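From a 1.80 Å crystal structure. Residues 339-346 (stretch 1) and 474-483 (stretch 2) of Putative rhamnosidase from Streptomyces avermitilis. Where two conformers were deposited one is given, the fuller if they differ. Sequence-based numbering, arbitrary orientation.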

ATOM      1  N   GLY A 339     -20.426   5.964  -1.429  1.00 19.07           N
ATOM      2  CA  GLY A 339     -19.452   5.050  -2.027  1.00 21.10           C
ATOM      3  C   GLY A 339     -19.017   3.882  -1.168  1.00 22.52           C
ATOM      4  O   GLY A 339     -19.656   3.543  -0.169  1.00 23.86           O
ATOM      5  N   ARG A 340     -17.951   3.222  -1.586  1.00 20.70           N
ATOM      6  CA  ARG A 340     -17.451   2.048  -0.897  0.50 22.59           C
ATOM      7  C   ARG A 340     -15.926   2.085  -0.795  1.00 23.15           C
ATOM      8  O   ARG A 340     -15.274   1.041  -0.705  1.00 24.74           O
ATOM      9  CB  ARG A 340     -17.935   0.781  -1.620  0.50 23.32           C
ATOM     10  CG  ARG A 340     -17.693   0.761  -3.126  0.50 24.68           C
ATOM     11  CD  ARG A 340     -18.448  -0.390  -3.775  0.50 26.15           C
ATOM     12  NE  ARG A 340     -17.950  -0.767  -5.099  0.50 26.51           N
ATOM     13  CZ  ARG A 340     -17.190  -1.826  -5.318  0.50 25.97           C
ATOM     14  NH1 ARG A 340     -16.820  -2.595  -4.303  0.50 26.87           N
ATOM     15  NH2 ARG A 340     -16.798  -2.115  -6.539  0.50 27.43           N
ATOM     16  N   ASP A 341     -15.358   3.284  -0.813  1.00 20.98           N
ATOM     17  CA  ASP A 341     -13.898   3.400  -0.775  1.00 22.77           C
ATOM     18  C   ASP A 341     -13.472   3.366   0.677  1.00 20.92           C
ATOM     19  O   ASP A 341     -14.237   3.745   1.558  1.00 23.31           O
ATOM     20  CB  ASP A 341     -13.399   4.715  -1.400  1.00 23.81           C
ATOM     21  CG  ASP A 341     -13.645   4.813  -2.914  1.00 26.76           C
ATOM     22  OD1 ASP A 341     -14.067   3.831  -3.584  1.00 24.26           O
ATOM     23  OD2 ASP A 341     -13.346   5.911  -3.454  1.00 28.64           O
ATOM     24  N   GLN A 342     -12.236   2.943   0.916  1.00 18.62           N
ATOM     25  CA  GLN A 342     -11.648   2.970   2.244  1.00 18.34           C
ATOM     26  C   GLN A 342     -10.386   3.830   2.159  1.00 19.98           C
ATOM     27  O   GLN A 342      -9.720   3.836   1.117  1.00 18.76           O
ATOM     28  CB  GLN A 342     -11.248   1.559   2.657  1.00 19.56           C
ATOM     29  CG  GLN A 342     -12.382   0.530   2.581  1.00 20.45           C
ATOM     30  CD  GLN A 342     -13.454   0.759   3.652  1.00 21.42           C
ATOM     31  OE1 GLN A 342     -13.189   1.307   4.724  1.00 21.25           O
ATOM     32  NE2 GLN A 342     -14.686   0.348   3.350  1.00 19.75           N
ATOM     33  N   LEU A 343     -10.041   4.510   3.257  1.00 18.69           N
ATOM     34  CA  LEU A 343      -8.783   5.283   3.309  1.00 18.14           C
ATOM     35  C   LEU A 343      -8.622   6.295   2.163  1.00 18.85           C
ATOM     36  O   LEU A 343      -7.507   6.510   1.676  1.00 18.31           O
ATOM     37  CB  LEU A 343      -7.586   4.304   3.356  1.00 19.09           C
ATOM     38  CG  LEU A 343      -7.693   3.157   4.357  1.00 19.44           C
ATOM     39  CD1 LEU A 343      -6.481   2.245   4.163  1.00 22.09           C
ATOM     40  CD2 LEU A 343      -7.689   3.723   5.763  1.00 18.92           C
ATOM     41  N   ALA A 344      -9.724   6.911   1.726  1.00 18.57           N
ATOM     42  CA  ALA A 344      -9.693   7.888   0.633  1.00 18.75           C
ATOM     43  C   ALA A 344      -9.018   9.120   1.211  1.00 18.43           C
ATOM     44  O   ALA A 344      -9.303   9.484   2.345  1.00 17.01           O
ATOM     45  CB  ALA A 344     -11.104   8.244   0.198  1.00 19.55           C
ATOM     46  N   PRO A 345      -8.192   9.836   0.421  1.00 16.69           N
ATOM     47  CA  PRO A 345      -7.935   9.778  -0.994  1.00 17.33           C
ATOM     48  C   PRO A 345      -6.688   8.938  -1.323  1.00 18.24           C
ATOM     49  O   PRO A 345      -6.358   8.810  -2.490  1.00 22.35           O
ATOM     50  CB  PRO A 345      -7.673  11.249  -1.344  1.00 16.54           C
ATOM     51  CG  PRO A 345      -7.034  11.819  -0.130  1.00 15.51           C
ATOM     52  CD  PRO A 345      -7.565  11.012   1.051  1.00 17.63           C
ATOM     53  N   GLY A 346      -6.008   8.398  -0.318  1.00 17.23           N
ATOM     54  CA  GLY A 346      -4.769   7.638  -0.584  1.00 18.35           C
ATOM     55  C   GLY A 346      -3.549   8.531  -0.379  1.00 18.51           C
ATOM     56  O   GLY A 346      -3.694   9.705  -0.057  1.00 18.10           O
ATOM     57  N   ALA A 474      -7.791  13.685 -10.620  1.00 19.41           N
ATOM     58  CA  ALA A 474      -8.726  12.550 -10.430  1.00 20.69           C
ATOM     59  C   ALA A 474      -7.888  11.320 -10.113  1.00 21.19           C
ATOM     60  O   ALA A 474      -6.821  11.118 -10.737  1.00 20.60           O
ATOM     61  CB  ALA A 474      -9.554  12.293 -11.688  1.00 22.74           C
ATOM     62  N   GLN A 475      -8.326  10.530  -9.136  1.00 20.30           N
ATOM     63  CA  GLN A 475      -7.524   9.386  -8.689  1.00 20.48           C
ATOM     64  C   GLN A 475      -7.213   8.451  -9.856  1.00 20.22           C
ATOM     65  O   GLN A 475      -8.107   8.039 -10.603  1.00 19.16           O
ATOM     66  CB  GLN A 475      -8.247   8.622  -7.572  1.00 20.78           C
ATOM     67  CG  GLN A 475      -7.440   7.440  -7.069  1.00 21.83           C
ATOM     68  CD  GLN A 475      -7.853   6.990  -5.694  1.00 21.91           C
ATOM     69  OE1 GLN A 475      -8.920   7.384  -5.181  1.00 22.06           O
ATOM     70  NE2 GLN A 475      -7.005   6.166  -5.067  1.00 21.82           N
ATOM     71  N   VAL A 476      -5.932   8.118 -10.006  1.00 19.70           N
ATOM     72  CA  VAL A 476      -5.487   7.292 -11.113  1.00 19.45           C
ATOM     73  C   VAL A 476      -5.599   5.789 -10.799  1.00 18.88           C
ATOM     74  O   VAL A 476      -6.062   5.006 -11.641  1.00 21.11           O
ATOM     75  CB  VAL A 476      -4.017   7.629 -11.474  1.00 20.87           C
ATOM     76  CG1 VAL A 476      -3.492   6.631 -12.519  1.00 19.50           C
ATOM     77  CG2 VAL A 476      -3.918   9.091 -11.924  1.00 21.10           C
ATOM     78  N   ASP A 477      -5.124   5.370  -9.630  1.00 19.60           N
ATOM     79  CA  ASP A 477      -5.218   3.958  -9.235  1.00 19.36           C
ATOM     80  C   ASP A 477      -6.653   3.618  -8.791  1.00 19.12           C
ATOM     81  O   ASP A 477      -7.453   4.527  -8.560  1.00 18.64           O
ATOM     82  CB  ASP A 477      -4.204   3.660  -8.108  1.00 21.15           C
ATOM     83  CG  ASP A 477      -4.301   4.641  -6.902  1.00 23.45           C
ATOM     84  OD1 ASP A 477      -4.621   5.875  -7.002  1.00 25.03           O
ATOM     85  OD2 ASP A 477      -3.991   4.154  -5.796  1.00 27.79           O
ATOM     86  N   GLY A 478      -6.982   2.320  -8.708  1.00 18.47           N
ATOM     87  CA  GLY A 478      -8.254   1.888  -8.089  1.00 18.18           C
ATOM     88  C   GLY A 478      -8.269   2.214  -6.623  1.00 16.86           C
ATOM     89  O   GLY A 478      -7.361   1.833  -5.906  1.00 17.35           O
ATOM     90  N   PRO A 479      -9.313   2.915  -6.159  1.00 18.36           N
ATOM     91  CA  PRO A 479      -9.504   3.199  -4.757  1.00 17.45           C
ATOM     92  C   PRO A 479      -9.439   1.917  -3.933  1.00 16.45           C
ATOM     93  O   PRO A 479      -9.792   0.839  -4.416  1.00 15.88           O
ATOM     94  CB  PRO A 479     -10.924   3.755  -4.727  1.00 20.07           C
ATOM     95  CG  PRO A 479     -11.065   4.455  -6.049  1.00 21.56           C
ATOM     96  CD  PRO A 479     -10.398   3.485  -6.991  1.00 20.31           C
ATOM     97  N   VAL A 480      -8.917   2.011  -2.726  1.00 16.82           N
ATOM     98  CA  VAL A 480      -8.861   0.862  -1.841  1.00 16.89           C
ATOM     99  C   VAL A 480     -10.313   0.521  -1.474  1.00 17.46           C
ATOM    100  O   VAL A 480     -11.078   1.413  -1.123  1.00 18.92           O
ATOM    101  CB  VAL A 480      -8.078   1.221  -0.563  1.00 16.56           C
ATOM    102  CG1 VAL A 480      -8.235   0.138   0.512  1.00 18.51           C
ATOM    103  CG2 VAL A 480      -6.587   1.427  -0.890  1.00 16.92           C
ATOM    104  N   ARG A 481     -10.681  -0.756  -1.604  1.00 18.06           N
ATOM    105  CA  ARG A 481     -12.046  -1.179  -1.219  1.00 18.04           C
ATOM    106  C   ARG A 481     -11.955  -2.534  -0.549  1.00 18.67           C
ATOM    107  O   ARG A 481     -10.951  -3.213  -0.684  1.00 18.02           O
ATOM    108  CB  ARG A 481     -12.998  -1.261  -2.441  1.00 18.39           C
ATOM    109  CG  ARG A 481     -13.200   0.085  -3.142  1.00 18.65           C
ATOM    110  CD  ARG A 481     -14.030  -0.076  -4.404  1.00 19.78           C
ATOM    111  NE  ARG A 481     -14.128   1.237  -5.002  1.00 21.15           N
ATOM    112  CZ  ARG A 481     -14.296   1.481  -6.284  1.00 22.48           C
ATOM    113  NH1 ARG A 481     -14.417   0.492  -7.156  1.00 25.03           N
ATOM    114  NH2 ARG A 481     -14.341   2.738  -6.677  1.00 25.90           N
ATOM    115  N   ILE A 482     -12.983  -2.903   0.227  1.00 18.47           N
ATOM    116  CA  ILE A 482     -13.045  -4.261   0.808  1.00 18.06           C
ATOM    117  C   ILE A 482     -13.311  -5.229  -0.328  1.00 19.23           C
ATOM    118  O   ILE A 482     -14.266  -5.048  -1.106  1.00 21.30           O
ATOM    119  CB  ILE A 482     -14.150  -4.349   1.890  1.00 19.18           C
ATOM    120  CG1 ILE A 482     -13.790  -3.405   3.043  1.00 21.25           C
ATOM    121  CG2 ILE A 482     -14.375  -5.800   2.369  1.00 20.28           C
ATOM    122  CD1 ILE A 482     -14.926  -3.159   4.002  1.00 23.47           C
ATOM    123  N   ALA A 483     -12.447  -6.230  -0.472  1.00 20.00           N
ATOM    124  CA  ALA A 483     -12.574  -7.167  -1.584  1.00 20.31           C
ATOM    125  C   ALA A 483     -13.199  -8.463  -1.103  1.00 21.79           C
ATOM    126  O   ALA A 483     -13.774  -9.208  -1.898  1.00 23.53           O
ATOM    127  CB  ALA A 483     -11.209  -7.443  -2.188  1.00 20.94           C
TER
HETATM  128  O   HOH W   1     -15.280  -1.186   0.838  1.00 22.85           O
HETATM  129  O   HOH W   2     -10.059   6.812  -2.724  1.00 23.97           O
HETATM  130  O   HOH W   3     -14.234   6.089  -6.027  1.00 30.47           O
HETATM  131  O   HOH W   4      -8.936   4.643  -1.454  1.00 26.77           O

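How do the two backbones meet? Residues 480-483 form a strand, and stretch 1 runs beside its beginning, with Asp341 CA 5.0 Å from Arg481 CA. One direct backbone hydrogen bond joins them: Gln342 N donates to Val480 O at 2.8 Å. The same carbonyl oxygen also receives a CA-H...O contact from Asp341 CA at 3.5 Å.

What extends this pairing where the chains stand too far apart for direct bonds? Two waters do. Water 4 donates to Gln342 O (2.8 Å) and accepts from Val480 N (2.9 Å), while water 1 donates to Arg340 O (2.7 Å) and accepts from Ile482 N (2.9 Å) and Gln342 NE2 (3.0 Å).

Where do charges meet? Asp341 OD1 forms a salt bridge with Arg481, accepting from NE at 3.0 Å and, less linearly, from NH2 at 3.3 Å; it lies near the guanidinium plane, where the N-H groups point. Arg340 NH2 approaches Arg481 NH1 to 3.6 Å, a like-charge proximity, while Arg481 CD covers one face of the Arg340 guanidinium.

Which van der Waals contacts fill the space between them? The CA-to-CB bond of Gln342 points toward stretch 2, and CB lies 4.0 Å from Val480 CG1. Two further contacts set a polar atom against a carbon: Gln342 NE2 reaches within 3.6 Å of Ile482 CD1, and Asp341 OD1 lies 3.3 Å from Pro479 CB.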